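Local coordinates for protein chaperone CupB2 (Pseudomonas aeruginosa, PDB 3Q48) that probably acts as a periplasmic chaperone of the PapD-like family, helping to fold fimbrial subunits for pilus biogenesis, at residues A188-I193 and A226-E231; G157-K162 and V175-P180; L149-S154 and T181-S186; L113-I118 and R139-F144. One frame throughout, in Å; residues are numbered along the deposited sequence.

Contact 1: residues A188-I193 and A226-E231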
# COMPACT_ATOMS: atom_id res chain seq x y z
N ALA A 188 -0.43 -10.01 -2.73
CA ALA A 188 -0.13 -10.04 -4.15
C ALA A 188 -0.90 -11.15 -4.82
O ALA A 188 -1.11 -11.12 -6.05
CB ALA A 188 1.38 -10.21 -4.41
N SER A 189 -1.29 -12.16 -4.04
CA SER A 189 -2.06 -13.28 -4.59
C SER A 189 -2.60 -14.07 -3.47
O SER A 189 -1.99 -14.13 -2.41
CB SER A 189 -1.19 -14.21 -5.47
OG SER A 189 -0.19 -14.85 -4.70
N VAL A 190 -3.77 -14.67 -3.70
CA VAL A 190 -4.44 -15.54 -2.75
C VAL A 190 -4.94 -16.69 -3.57
O VAL A 190 -5.47 -16.49 -4.65
CB VAL A 190 -5.64 -14.81 -2.10
CG1 VAL A 190 -6.49 -15.75 -1.17
CG2 VAL A 190 -5.13 -13.60 -1.37
N GLU A 191 -4.78 -17.90 -3.08
CA GLU A 191 -5.08 -19.09 -3.86
C GLU A 191 -5.63 -20.13 -2.93
O GLU A 191 -5.13 -20.27 -1.80
CB GLU A 191 -3.80 -19.67 -4.53
CG GLU A 191 -2.95 -18.67 -5.26
CD GLU A 191 -1.73 -19.27 -5.92
OE1 GLU A 191 -1.00 -20.06 -5.30
OE2 GLU A 191 -1.48 -18.94 -7.09
N LEU A 192 -6.63 -20.84 -3.44
CA LEU A 192 -7.15 -22.09 -2.87
C LEU A 192 -6.40 -23.24 -3.52
O LEU A 192 -6.19 -23.22 -4.74
CB LEU A 192 -8.67 -22.25 -3.14
CG LEU A 192 -9.58 -21.17 -2.55
CD1 LEU A 192 -11.05 -21.60 -2.54
CD2 LEU A 192 -9.12 -20.78 -1.13
N ILE A 193 -6.01 -24.24 -2.71
CA ILE A 193 -5.24 -25.40 -3.18
C ILE A 193 -5.88 -26.69 -2.69
O ILE A 193 -6.23 -26.80 -1.52
CB ILE A 193 -3.75 -25.28 -2.72
CG1 ILE A 193 -3.09 -24.05 -3.38
CG2 ILE A 193 -2.95 -26.51 -3.05
CD1 ILE A 193 -1.65 -23.98 -3.20
N ALA A 226 -9.59 -27.95 1.10
CA ALA A 226 -8.81 -26.77 0.73
C ALA A 226 -7.89 -26.21 1.81
O ALA A 226 -8.16 -26.26 3.02
CB ALA A 226 -9.72 -25.68 0.20
N SER A 227 -6.76 -25.72 1.33
CA SER A 227 -5.80 -24.99 2.11
C SER A 227 -5.80 -23.63 1.45
O SER A 227 -6.19 -23.51 0.29
CB SER A 227 -4.46 -25.66 1.91
OG SER A 227 -3.46 -25.04 2.69
N VAL A 228 -5.38 -22.58 2.13
CA VAL A 228 -5.20 -21.31 1.44
C VAL A 228 -3.70 -20.97 1.32
O VAL A 228 -2.96 -21.14 2.29
CB VAL A 228 -6.04 -20.13 2.09
CG1 VAL A 228 -5.55 -19.79 3.49
CG2 VAL A 228 -5.95 -18.88 1.23
N ARG A 229 -3.25 -20.47 0.16
CA ARG A 229 -1.84 -20.03 0.03
C ARG A 229 -1.84 -18.59 -0.37
O ARG A 229 -2.51 -18.21 -1.35
CB ARG A 229 -1.11 -20.83 -1.05
CG ARG A 229 0.29 -20.31 -1.41
CD ARG A 229 1.04 -21.34 -2.28
NE ARG A 229 1.28 -22.58 -1.55
CZ ARG A 229 1.90 -23.65 -2.04
NH1 ARG A 229 2.36 -23.67 -3.29
NH2 ARG A 229 2.04 -24.73 -1.26
N TYR A 230 -1.11 -17.77 0.38
CA TYR A 230 -1.15 -16.38 0.08
C TYR A 230 0.19 -15.68 0.21
O TYR A 230 1.03 -16.08 1.04
CB TYR A 230 -2.22 -15.69 0.94
CG TYR A 230 -2.08 -15.82 2.45
CD1 TYR A 230 -1.33 -14.90 3.16
CD2 TYR A 230 -2.72 -16.86 3.17
CE1 TYR A 230 -1.22 -14.99 4.57
CE2 TYR A 230 -2.59 -16.98 4.57
CZ TYR A 230 -1.84 -16.02 5.26
OH TYR A 230 -1.67 -16.06 6.63
N GLU A 231 0.39 -14.64 -0.60
CA GLU A 231 1.64 -13.91 -0.62
C GLU A 231 1.36 -12.50 -0.25
O GLU A 231 0.44 -11.89 -0.80
CB GLU A 231 2.27 -13.90 -2.02
CG GLU A 231 2.71 -15.26 -2.52
CD GLU A 231 3.52 -15.23 -3.83
OE1 GLU A 231 3.94 -14.14 -4.29
OE2 GLU A 231 3.76 -16.31 -4.40
O HOH W 1 -0.63 -17.32 -3.70
O HOH W 2 1.57 -18.46 -4.52

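Contact 2: residues G157-K162 and V175-P180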
# COMPACT_ATOMS: atom_id res chain seq x y z
N GLY A 157 0.80 -13.73 9.17
CA GLY A 157 0.65 -15.04 9.78
C GLY A 157 -0.38 -15.17 10.91
O GLY A 157 -0.48 -16.26 11.51
N LYS A 158 -1.12 -14.11 11.25
CA LYS A 158 -2.17 -14.24 12.28
C LYS A 158 -3.55 -14.14 11.65
O LYS A 158 -4.56 -14.14 12.31
CB LYS A 158 -2.00 -13.21 13.42
CG LYS A 158 -0.62 -13.24 14.06
CD LYS A 158 -0.39 -12.12 15.08
CE LYS A 158 1.14 -11.96 15.31
NZ LYS A 158 1.55 -11.28 16.57
N LEU A 159 -3.58 -14.01 10.34
CA LEU A 159 -4.84 -13.99 9.63
C LEU A 159 -5.52 -15.33 9.83
O LEU A 159 -4.85 -16.35 9.88
CB LEU A 159 -4.58 -13.72 8.15
CG LEU A 159 -3.84 -12.41 7.97
CD1 LEU A 159 -3.49 -12.22 6.50
CD2 LEU A 159 -4.69 -11.25 8.47
N GLN A 160 -6.82 -15.35 10.01
CA GLN A 160 -7.48 -16.64 10.08
C GLN A 160 -8.44 -16.77 8.93
O GLN A 160 -8.98 -15.78 8.44
CB GLN A 160 -8.08 -16.91 11.46
CG GLN A 160 -8.85 -15.77 12.12
CD GLN A 160 -8.44 -15.61 13.59
OE1 GLN A 160 -7.47 -16.26 14.01
NE2 GLN A 160 -9.15 -14.76 14.35
N TRP A 161 -8.61 -17.97 8.44
CA TRP A 161 -9.36 -18.10 7.19
C TRP A 161 -10.56 -19.00 7.37
O TRP A 161 -10.56 -19.87 8.20
CB TRP A 161 -8.45 -18.58 6.04
CG TRP A 161 -7.29 -17.65 5.82
CD1 TRP A 161 -6.20 -17.46 6.63
CD2 TRP A 161 -7.13 -16.74 4.72
NE1 TRP A 161 -5.36 -16.52 6.08
CE2 TRP A 161 -5.91 -16.05 4.92
CE3 TRP A 161 -7.91 -16.43 3.59
CZ2 TRP A 161 -5.45 -15.07 4.04
CZ3 TRP A 161 -7.44 -15.45 2.70
CH2 TRP A 161 -6.22 -14.79 2.94
N LYS A 162 -11.60 -18.76 6.58
CA LYS A 162 -12.77 -19.63 6.61
C LYS A 162 -13.61 -19.56 5.33
O LYS A 162 -13.58 -18.55 4.58
CB LYS A 162 -13.65 -19.32 7.83
CG LYS A 162 -14.59 -18.15 7.64
CD LYS A 162 -15.66 -18.14 8.73
CE LYS A 162 -16.31 -16.76 8.73
NZ LYS A 162 -17.83 -16.75 8.83
N VAL A 175 -14.75 -17.23 0.43
CA VAL A 175 -13.87 -17.41 1.60
C VAL A 175 -13.55 -16.07 2.23
O VAL A 175 -13.60 -15.01 1.57
CB VAL A 175 -12.51 -18.19 1.32
CG1 VAL A 175 -12.67 -19.30 0.27
CG2 VAL A 175 -11.37 -17.24 0.94
N GLN A 176 -13.20 -16.13 3.50
CA GLN A 176 -13.03 -14.91 4.25
C GLN A 176 -11.73 -14.98 5.03
O GLN A 176 -11.37 -16.04 5.55
CB GLN A 176 -14.23 -14.68 5.18
CG GLN A 176 -14.08 -13.49 6.07
CD GLN A 176 -15.30 -13.23 6.95
OE1 GLN A 176 -15.59 -13.98 7.88
NE2 GLN A 176 -16.01 -12.12 6.67
N VAL A 177 -11.02 -13.86 5.07
CA VAL A 177 -9.89 -13.70 5.98
C VAL A 177 -10.27 -12.73 7.07
O VAL A 177 -10.94 -11.73 6.81
CB VAL A 177 -8.66 -13.21 5.23
CG1 VAL A 177 -8.91 -11.85 4.62
CG2 VAL A 177 -7.49 -13.20 6.16
N ASN A 178 -9.87 -13.03 8.30
CA ASN A 178 -10.01 -12.07 9.40
C ASN A 178 -8.65 -11.58 9.83
O ASN A 178 -7.78 -12.37 10.16
CB ASN A 178 -10.80 -12.61 10.60
CG ASN A 178 -10.87 -11.59 11.80
OD1 ASN A 178 -10.49 -11.95 12.92
ND2 ASN A 178 -11.36 -10.35 11.56
N ASN A 179 -8.50 -10.26 9.79
CA ASN A 179 -7.28 -9.58 10.21
C ASN A 179 -7.48 -8.96 11.59
O ASN A 179 -7.96 -7.82 11.72
CB ASN A 179 -6.87 -8.50 9.22
CG ASN A 179 -5.54 -7.81 9.61
OD1 ASN A 179 -4.78 -8.30 10.48
ND2 ASN A 179 -5.24 -6.70 8.92
N PRO A 180 -7.06 -9.71 12.61
CA PRO A 180 -7.19 -9.38 13.99
C PRO A 180 -5.93 -8.60 14.47
O PRO A 180 -5.59 -8.66 15.65
CB PRO A 180 -7.31 -10.77 14.64
CG PRO A 180 -6.30 -11.59 13.82
CD PRO A 180 -6.32 -10.98 12.42

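Contact 3: residues L149-S154 and T181-S186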
# COMPACT_ATOMS: atom_id res chain seq x y z
N LEU A 149 3.84 0.10 17.23
CA LEU A 149 3.54 -1.03 16.31
C LEU A 149 4.80 -1.63 15.67
O LEU A 149 5.28 -1.18 14.63
CB LEU A 149 2.48 -0.63 15.25
CG LEU A 149 1.12 -0.16 15.83
CD1 LEU A 149 0.14 0.41 14.78
CD2 LEU A 149 0.52 -1.31 16.62
N LYS A 150 5.34 -2.66 16.30
CA LYS A 150 6.68 -3.16 15.97
C LYS A 150 6.64 -4.54 15.33
O LYS A 150 7.67 -5.11 14.99
CB LYS A 150 7.56 -3.19 17.23
CG LYS A 150 7.94 -1.81 17.71
CD LYS A 150 8.98 -1.92 18.82
CE LYS A 150 9.02 -0.66 19.70
NZ LYS A 150 8.81 0.65 18.94
N SER A 151 5.43 -5.06 15.16
CA SER A 151 5.25 -6.45 14.75
C SER A 151 4.57 -6.60 13.39
O SER A 151 3.95 -7.65 13.11
CB SER A 151 4.44 -7.21 15.82
OG SER A 151 4.94 -6.94 17.13
N VAL A 152 4.71 -5.62 12.52
CA VAL A 152 4.15 -5.78 11.19
C VAL A 152 4.60 -7.10 10.55
O VAL A 152 3.80 -7.76 9.92
CB VAL A 152 4.42 -4.58 10.23
CG1 VAL A 152 5.91 -4.48 9.81
CG2 VAL A 152 3.48 -4.70 9.04
N ASP A 153 5.87 -7.48 10.73
CA ASP A 153 6.40 -8.69 10.11
C ASP A 153 5.64 -9.98 10.50
O ASP A 153 5.69 -10.99 9.73
CB ASP A 153 7.93 -8.77 10.31
CG ASP A 153 8.68 -7.69 9.46
OD1 ASP A 153 8.28 -7.48 8.27
OD2 ASP A 153 9.63 -7.01 9.96
N SER A 154 4.89 -9.93 11.62
CA SER A 154 4.19 -11.10 12.08
C SER A 154 2.74 -11.14 11.62
O SER A 154 2.03 -12.14 11.82
CB SER A 154 4.23 -11.17 13.61
OG SER A 154 5.55 -10.98 14.10
N THR A 181 -5.26 -7.88 13.57
CA THR A 181 -4.02 -7.18 13.88
C THR A 181 -4.13 -5.67 13.61
O THR A 181 -5.10 -5.22 12.96
CB THR A 181 -2.80 -7.70 12.98
OG1 THR A 181 -2.87 -7.10 11.67
CG2 THR A 181 -2.76 -9.20 12.87
N PRO A 182 -3.15 -4.86 14.09
CA PRO A 182 -3.26 -3.41 13.80
C PRO A 182 -2.79 -2.94 12.43
O PRO A 182 -2.87 -1.74 12.15
CB PRO A 182 -2.48 -2.72 14.97
CG PRO A 182 -1.62 -3.81 15.62
CD PRO A 182 -2.19 -5.18 15.18
N TYR A 183 -2.36 -3.87 11.56
CA TYR A 183 -1.63 -3.55 10.31
C TYR A 183 -2.46 -3.85 9.10
O TYR A 183 -3.22 -4.81 9.08
CB TYR A 183 -0.37 -4.39 10.21
CG TYR A 183 0.49 -4.31 11.42
CD1 TYR A 183 1.41 -3.27 11.58
CD2 TYR A 183 0.39 -5.28 12.43
CE1 TYR A 183 2.23 -3.17 12.73
CE2 TYR A 183 1.16 -5.18 13.58
CZ TYR A 183 2.07 -4.13 13.72
OH TYR A 183 2.84 -4.07 14.86
N TYR A 184 -2.30 -3.06 8.05
CA TYR A 184 -2.81 -3.48 6.76
C TYR A 184 -2.01 -4.70 6.35
O TYR A 184 -0.82 -4.85 6.73
CB TYR A 184 -2.69 -2.33 5.72
CG TYR A 184 -3.72 -1.22 5.99
CD1 TYR A 184 -4.96 -1.23 5.34
CD2 TYR A 184 -3.48 -0.22 6.94
CE1 TYR A 184 -5.92 -0.23 5.64
CE2 TYR A 184 -4.40 0.75 7.23
CZ TYR A 184 -5.63 0.74 6.59
OH TYR A 184 -6.57 1.69 6.90
N VAL A 185 -2.64 -5.61 5.62
CA VAL A 185 -1.91 -6.70 5.05
C VAL A 185 -2.27 -6.68 3.60
O VAL A 185 -3.43 -6.77 3.27
CB VAL A 185 -2.30 -8.04 5.74
CG1 VAL A 185 -1.62 -9.34 5.00
CG2 VAL A 185 -1.94 -7.96 7.22
N SER A 186 -1.28 -6.51 2.74
CA SER A 186 -1.52 -6.47 1.28
C SER A 186 -1.17 -7.80 0.65
O SER A 186 -0.06 -8.30 0.85
CB SER A 186 -0.69 -5.36 0.63
OG SER A 186 -1.05 -4.13 1.22

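Contact 4: residues L113-I118 and R139-F144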
# COMPACT_ATOMS: atom_id res chain seq x y z
N LEU A 113 -4.07 4.57 6.54
CA LEU A 113 -3.82 4.44 5.12
C LEU A 113 -4.10 5.74 4.32
O LEU A 113 -5.22 6.27 4.37
CB LEU A 113 -4.65 3.32 4.59
CG LEU A 113 -4.54 3.11 3.10
CD1 LEU A 113 -3.12 2.70 2.61
CD2 LEU A 113 -5.66 2.10 2.78
N PHE A 114 -3.06 6.23 3.64
CA PHE A 114 -3.13 7.36 2.72
C PHE A 114 -2.56 6.97 1.34
O PHE A 114 -2.00 5.87 1.16
CB PHE A 114 -2.40 8.56 3.30
CG PHE A 114 -3.07 9.11 4.55
CD1 PHE A 114 -4.05 10.10 4.45
CD2 PHE A 114 -2.76 8.62 5.81
CE1 PHE A 114 -4.69 10.62 5.58
CE2 PHE A 114 -3.42 9.14 6.99
CZ PHE A 114 -4.37 10.14 6.85
N TRP A 115 -2.71 7.85 0.36
CA TRP A 115 -2.29 7.47 -0.98
C TRP A 115 -1.42 8.57 -1.53
O TRP A 115 -1.78 9.73 -1.46
CB TRP A 115 -3.49 7.21 -1.88
CG TRP A 115 -4.37 6.04 -1.45
CD1 TRP A 115 -5.40 6.04 -0.50
CD2 TRP A 115 -4.26 4.68 -1.92
NE1 TRP A 115 -5.95 4.79 -0.43
CE2 TRP A 115 -5.27 3.94 -1.28
CE3 TRP A 115 -3.45 4.05 -2.86
CZ2 TRP A 115 -5.45 2.57 -1.52
CZ3 TRP A 115 -3.66 2.70 -3.13
CH2 TRP A 115 -4.66 1.98 -2.46
N LEU A 116 -0.24 8.20 -2.01
CA LEU A 116 0.61 9.15 -2.71
C LEU A 116 0.32 9.02 -4.18
O LEU A 116 0.29 7.89 -4.71
CB LEU A 116 2.08 8.86 -2.46
CG LEU A 116 3.12 9.71 -3.15
CD1 LEU A 116 2.99 11.21 -2.87
CD2 LEU A 116 4.47 9.18 -2.69
N ASN A 117 0.02 10.16 -4.82
CA ASN A 117 -0.18 10.18 -6.27
C ASN A 117 1.03 10.87 -6.94
O ASN A 117 1.56 11.85 -6.41
CB ASN A 117 -1.42 10.95 -6.63
CG ASN A 117 -2.66 10.38 -6.05
OD1 ASN A 117 -3.27 9.47 -6.62
ND2 ASN A 117 -3.11 10.97 -4.92
N ILE A 118 1.47 10.35 -8.08
CA ILE A 118 2.54 10.98 -8.87
C ILE A 118 2.01 11.07 -10.26
O ILE A 118 1.63 10.07 -10.83
CB ILE A 118 3.81 10.14 -8.94
CG1 ILE A 118 4.42 9.84 -7.52
CG2 ILE A 118 4.81 10.70 -10.03
CD1 ILE A 118 4.87 11.03 -6.69
N ARG A 139 -0.11 5.70 -8.31
CA ARG A 139 -0.80 5.75 -7.04
C ARG A 139 -0.26 4.73 -6.04
O ARG A 139 -0.50 3.54 -6.23
CB ARG A 139 -2.27 5.48 -7.31
CG ARG A 139 -3.17 6.00 -6.21
CD ARG A 139 -4.61 6.05 -6.63
NE ARG A 139 -5.40 6.02 -5.42
CZ ARG A 139 -5.77 7.11 -4.75
NH1 ARG A 139 -5.42 8.33 -5.16
NH2 ARG A 139 -6.51 6.97 -3.67
N PHE A 140 0.46 5.20 -4.99
CA PHE A 140 1.16 4.37 -3.93
C PHE A 140 0.53 4.42 -2.51
O PHE A 140 0.10 5.47 -2.04
CB PHE A 140 2.65 4.76 -3.81
CG PHE A 140 3.33 4.84 -5.13
CD1 PHE A 140 3.90 3.69 -5.69
CD2 PHE A 140 3.28 6.02 -5.89
CE1 PHE A 140 4.47 3.73 -7.00
CE2 PHE A 140 3.84 6.08 -7.16
CZ PHE A 140 4.44 4.94 -7.72
N LYS A 141 0.51 3.29 -1.82
CA LYS A 141 -0.02 3.27 -0.49
C LYS A 141 0.93 3.99 0.42
O LYS A 141 2.16 3.78 0.34
CB LYS A 141 -0.20 1.83 -0.02
CG LYS A 141 -1.31 1.15 -0.68
CD LYS A 141 -1.27 -0.36 -0.42
CE LYS A 141 -2.23 -1.01 -1.46
NZ LYS A 141 -2.23 -2.50 -1.44
N LEU A 142 0.37 4.82 1.30
CA LEU A 142 1.14 5.40 2.41
C LEU A 142 0.59 4.89 3.75
O LEU A 142 -0.58 5.07 4.09
CB LEU A 142 1.14 6.93 2.32
CG LEU A 142 2.23 7.79 3.02
CD1 LEU A 142 2.10 9.22 2.58
CD2 LEU A 142 2.12 7.78 4.51
N PHE A 143 1.43 4.21 4.50
CA PHE A 143 1.05 3.68 5.81
C PHE A 143 1.61 4.55 6.95
O PHE A 143 2.82 4.59 7.21
CB PHE A 143 1.53 2.22 5.98
CG PHE A 143 1.05 1.28 4.90
CD1 PHE A 143 -0.27 0.83 4.88
CD2 PHE A 143 1.93 0.81 3.94
CE1 PHE A 143 -0.71 -0.07 3.87
CE2 PHE A 143 1.51 -0.09 2.93
CZ PHE A 143 0.22 -0.54 2.90
N PHE A 144 0.73 5.27 7.63
CA PHE A 144 1.16 5.95 8.85
C PHE A 144 1.13 4.92 9.95
O PHE A 144 0.07 4.30 10.19
CB PHE A 144 0.22 7.04 9.23
CG PHE A 144 0.65 7.77 10.41
CD1 PHE A 144 1.67 8.73 10.31
CD2 PHE A 144 0.08 7.48 11.66
CE1 PHE A 144 2.10 9.46 11.45
CE2 PHE A 144 0.53 8.18 12.84
CZ PHE A 144 1.54 9.18 12.72

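Contact 1: residues A188-I193 and A226-E231
Two neighbouring antiparallel strands of a four-stranded sheet join here, S189 lying opposite E231, E191 opposite R229 and I193 opposite S227. At the middle pair, R229 N gives a nearly straight bond of 2.7 Å (172°) to E191 O, whereas the return bond from E191 N to R229 O is more bent (132°). At A188, where the chain turns a corner, A188 N donates to E231 O at 2.8 Å.

V190, L192, V228 and Y230 share one face, where V190, V228 and Y230 pack on W161 in the interior of the C-terminal immunoglobulin-like domain, a beta sandwich. V228 CG2, anti to its backbone N, reaches across to within 4.0 Å of V190 CG1. The Y230 ring leads away from 188-193, and its OH is hydrogen-bonded to A156 O.

The other face is mostly polar, with I193 among its residues. I193 CD1 covers one face of the R229 guanidinium, off toward the rim, 3.6 Å from R229 NE. A bend at chi3 (-64°) sets R229 NE in place, where it forms a salt bridge with D243. E191 OE1 stays 5.1 Å from R229 NE, not in contact with it. A water donates to both E191 OE1 and E231 OE2, at 3.1 Å each, while E231 OE1 pairs with R239. A second water links S189 OG to R229 O.

Contact 2: residues G157-K162 and V175-P180
The indole of W161 carries V177 on one face. V177 CB stands 3.5 Å from the centroid of the six-membered ring and only 8° off its normal, while V177 CG2 lies nearer the rim, 3.5 Å from W161 CE2. At the edge, near the ring plane, V175 CG2 comes within 4.4 Å of W161 CE3. V228, V190 and the ring of Y230, all from the opposing sheet, lie on the other side, V228 over W161 CG.

The side chains of Q160 and N178 lie side by side, pointing the same way, their amide planes 31° apart. Q160 CG sits between its own backbone N and carbonyl carbon (chi1 44°), and the chain then bends at chi2; Q160 NE2 makes a weak bond of 3.4 Å to N178 OD1. L159 CB also touches V177 CG2 at 3.6 Å, and L159 CD2 rests on N179 CA at 3.5 Å. The amide of N179 is held by partners beyond the pair, OD1 by T181 OG1 and ND2 by Y183 O. P180 CG approaches K158 O to 3.4 Å.

Reciprocal backbone bonds join Q160 with N178 and K162 with Q176; Q176 N to K162 O is the shortest of them at 2.7 Å. The Q176 side chain has its polar partner in E213, on the next strand. Strands 160-163 and 175-179 form a beta hairpin, and its one apolar face, with W161 and V177, is that of a sheet turned to the core of the C-terminal immunoglobulin-like sandwich.

Contact 3: residues L149-S154 and T181-S186
P182 and Y183 pack against L149, S151 and V152 of the connection between the N-terminal and C-terminal immunoglobulin-like domains. The turn begins at T181, whose OG1 accepts from Y183 N at 3.3 Å, an ST turn. P182 follows, its CG meeting L149 CD2 at 3.4 Å, the two side chains at a slant.

Y183 makes the main contact. Chi1 of -52° sets its CG anti to the carbonyl carbon; the ring lies beneath the linker backbone. V152 CA lies over the ring centre, 3.5 Å from the centroid and 9° off the normal, a CH-pi contact, and V152 CB is close to Y183 CD1. L149 CB comes to 3.6 Å from Y183 CE1. At the far end, S151 N donates to Y183 OH at 2.8 Å (149°). K150 N also lies 3.2 Å from Y183 OH, near the ring plane, but at an angle too poor for a hydrogen bond. The linker curls into a short turn just beyond, S154 N bonding to S151 O at 2.9 Å.

Y184 points away from the linker, and its N is hydrogen-bonded to E111 OE1 of the N-terminal domain. V185 enters the strand, pairing with V206, and S186 OG makes a weak hydrogen bond to K141 NZ.

Contact 4: residues L113-I118 and R139-F144
F114, L116, F140 and L142 form the apolar face of this antiparallel strand pair in the N-terminal immunoglobulin-like domain. F114 CB meets L142 CB at 4.0 Å, and I118 CG1 approaches the edge of the F140 ring, 3.8 Å from CE2. F80 meets the F114 ring edge-to-face, and V37 and F39 cover L142. Strand 136-145 probably corresponds to the G1 strand, which in PapD-like chaperones pairs with pilus subunits.

Four backbone bonds stitch F114 to L142 and L116 to F140; L142 N approaches F114 O from above the carbonyl plane, at 2.6 Å.

On the other face W115 lies between two basic side chains. K141 CG sits over one side of the indole, 3.7 Å from W115 CZ3. Across the opposite side the R139 guanidinium lies nearly flat, planes 18° apart, with NH2 3.2 Å from W115 CG, an off-centre cation-pi stack. The R139 chain runs extended to NE, and its charge is also met by a salt bridge to D65. At the polar edge, R139 NH1 donates to a lone pair of N117 OD1 at 2.8 Å, an oxygen that also accepts from R137 NH2.

How the contacts relate
Reading from the N terminus, contact 4 comes first, closing strand 113-118 onto 139-144 within the N-terminal domain. The chain then leaves that domain through 149-154, and contact 3 closes a longer loop when 181-186 returns to it. Within that loop lies contact 2, the hairpin of 157-162 with 175-180. Contact 1 follows in series, pairing 188-193, on the same strand that 181-186 enters, with 226-231. Contacts 1 and 2 press together across the C-terminal sandwich, where Y230, V228 and V190 meet W161. Contact 3 touches contact 2 where L159 packs on V185, and meets the N-terminal domain through Y184, which reaches L113 and F143 of contact 4.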